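Local coordinates for protein ORF48 (Lactococcus phage TP901-1, PDB 3UH8) that is a structural component of the phage baseplate, the large assembly that probably mediates adhesion to the host cell, at residues 43-47 / 48-52. Sequence-based numbering, arbitrary orientation.
Sequences KNFEG and LQPFF
With chi1 at 52°, Phe45 holds CG between its own backbone N and carbonyl carbon, which sends the ring toward Pro50 at the start of the next strand, while Leu48 sets CG beside its backbone N and anti to the carbonyl carbon. The two side chains meet at their roots, Phe45 CB lying 4.3 Å from Leu48 CB. Further out, Phe45 CE1 comes within 4.0 Å of Pro50 CG, a van der Waals touch in which the phenyl and pyrrolidine groups cross at roughly a right angle. The carbonyl oxygen Leu48 O lies at the edge of the Phe45 ring, in its plane, 4.0 Å from Phe45 CD1.

The backbone between them is closed by one hydrogen bond, from Leu48 N to Phe45 O at 3.0 Å. It is bent, with 143° at the hydrogen, and the donor stands 38° out of the carbonyl plane, so the N-H does not point at a lone pair. Leu48 CB also packs on Phe45 O, at 3.3 Å. Gly47 takes a positive phi, as expected at the third position of a type II turn. A water donates to Leu48 O at 2.9 Å and weakly accepts from Gly47 N, bridging the two.

Beyond the turn, the Phe45 ring meets Phe100 and touches Phe72, both of which also contact Pro50; Leu48 packs on Phe100 and Phe112. The local cluster thereby joins a larger aromatic core. This is a type II beta turn from Phe45 to Leu48, leading the chain into strand 49-54 of the immunoglobulin-like beta fold.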
loop_
_atom_site.group_PDB
_atom_site.type_symbol
_atom_site.label_atom_id
_atom_site.label_comp_id
_atom_site.label_asym_id
_atom_site.label_seq_id
_atom_site.Cartn_x
_atom_site.Cartn_y
_atom_site.Cartn_z
ATOM N N LYS A 43 -7.875 -0.601 -11.709
ATOM C CA LYS A 43 -7.208 0.596 -12.207
ATOM C C LYS A 43 -5.879 0.274 -12.858
ATOM O O LYS A 43 -4.978 -0.285 -12.219
ATOM C CB LYS A 43 -7.048 1.652 -11.095
ATOM C CG LYS A 43 -6.113 2.801 -11.470
ATOM C CD LYS A 43 -6.858 4.078 -11.763
ATOM C CE LYS A 43 -6.113 4.972 -12.724
ATOM N NZ LYS A 43 -6.651 6.357 -12.722
ATOM N N ASN A 44 -5.761 0.637 -14.136
ATOM C CA ASN A 44 -4.546 0.487 -14.917
ATOM C C ASN A 44 -3.564 1.560 -14.458
ATOM O O ASN A 44 -3.920 2.747 -14.432
ATOM C CB ASN A 44 -4.855 0.672 -16.412
ATOM C CG ASN A 44 -4.860 -0.596 -17.222
ATOM O OD1 ASN A 44 -5.709 -1.478 -17.049
ATOM N ND2 ASN A 44 -3.998 -0.651 -18.215
ATOM N N PHE A 45 -2.348 1.175 -14.070
ATOM C CA PHE A 45 -1.333 2.146 -13.685
ATOM C C PHE A 45 -0.049 1.897 -14.475
ATOM O O PHE A 45 1.061 2.034 -13.961
ATOM C CB PHE A 45 -1.154 2.271 -12.153
ATOM C CG PHE A 45 -0.922 0.994 -11.381
ATOM C CD1 PHE A 45 0.367 0.531 -11.141
ATOM C CD2 PHE A 45 -1.986 0.295 -10.825
ATOM C CE1 PHE A 45 0.582 -0.631 -10.392
ATOM C CE2 PHE A 45 -1.769 -0.869 -10.081
ATOM C CZ PHE A 45 -0.488 -1.325 -9.870
ATOM N N GLU A 46 -0.234 1.564 -15.776
ATOM C CA GLU A 46 0.825 1.293 -16.755
ATOM C C GLU A 46 1.674 2.539 -16.932
ATOM O O GLU A 46 1.143 3.637 -17.130
ATOM C CB GLU A 46 0.233 0.870 -18.114
ATOM C CG GLU A 46 -0.764 -0.272 -18.021
ATOM C CD GLU A 46 -1.115 -1.008 -19.302
ATOM O OE1 GLU A 46 -0.703 -0.563 -20.399
ATOM O OE2 GLU A 46 -1.836 -2.025 -19.202
ATOM N N GLY A 47 2.983 2.357 -16.809
ATOM C CA GLY A 47 3.952 3.438 -16.899
ATOM C C GLY A 47 4.126 4.191 -15.595
ATOM O O GLY A 47 4.862 5.179 -15.550
ATOM N N LEU A 48 3.445 3.734 -14.522
ATOM C CA LEU A 48 3.522 4.336 -13.191
ATOM C C LEU A 48 4.071 3.353 -12.169
ATOM O O LEU A 48 3.807 2.149 -12.247
ATOM C CB LEU A 48 2.166 4.903 -12.721
ATOM C CG LEU A 48 1.522 6.020 -13.560
ATOM C CD1 LEU A 48 0.140 6.348 -13.048
ATOM C CD2 LEU A 48 2.365 7.280 -13.563
ATOM N N GLN A 49 4.837 3.882 -11.206
ATOM C CA GLN A 49 5.473 3.132 -10.130
ATOM C C GLN A 49 4.710 3.329 -8.811
ATOM O O GLN A 49 4.548 4.472 -8.374
ATOM C CB GLN A 49 6.947 3.567 -10.007
ATOM C CG GLN A 49 7.707 3.067 -8.776
ATOM C CD GLN A 49 7.951 1.585 -8.776
ATOM O OE1 GLN A 49 8.226 0.972 -9.813
ATOM N NE2 GLN A 49 7.864 0.981 -7.601
ATOM N N PRO A 50 4.229 2.240 -8.166
ATOM C CA PRO A 50 3.517 2.410 -6.889
ATOM C C PRO A 50 4.457 2.642 -5.710
ATOM O O PRO A 50 5.551 2.077 -5.658
ATOM C CB PRO A 50 2.718 1.114 -6.736
ATOM C CG PRO A 50 3.369 0.127 -7.630
ATOM C CD PRO A 50 4.330 0.817 -8.548
ATOM N N PHE A 51 4.023 3.485 -4.769
ATOM C CA PHE A 51 4.785 3.824 -3.572
ATOM C C PHE A 51 3.957 3.627 -2.318
ATOM O O PHE A 51 2.800 4.047 -2.268
ATOM C CB PHE A 51 5.297 5.271 -3.648
ATOM C CG PHE A 51 6.540 5.451 -4.484
ATOM C CD1 PHE A 51 7.799 5.412 -3.901
ATOM C CD2 PHE A 51 6.453 5.657 -5.853
ATOM C CE1 PHE A 51 8.951 5.577 -4.677
ATOM C CE2 PHE A 51 7.604 5.836 -6.625
ATOM C CZ PHE A 51 8.845 5.782 -6.034
ATOM N N PHE A 52 4.550 2.983 -1.305
ATOM C CA PHE A 52 3.900 2.768 -0.019
ATOM C C PHE A 52 4.185 3.993 0.843
ATOM O O PHE A 52 5.339 4.242 1.199
ATOM C CB PHE A 52 4.398 1.472 0.651
ATOM C CG PHE A 52 3.917 1.274 2.071
ATOM C CD1 PHE A 52 2.641 0.785 2.330
ATOM C CD2 PHE A 52 4.734 1.586 3.151
ATOM C CE1 PHE A 52 2.196 0.607 3.641
ATOM C CE2 PHE A 52 4.290 1.397 4.462
ATOM C CZ PHE A 52 3.024 0.912 4.700
HETATM O O HOH W 1 4.708 0.915 -14.707
#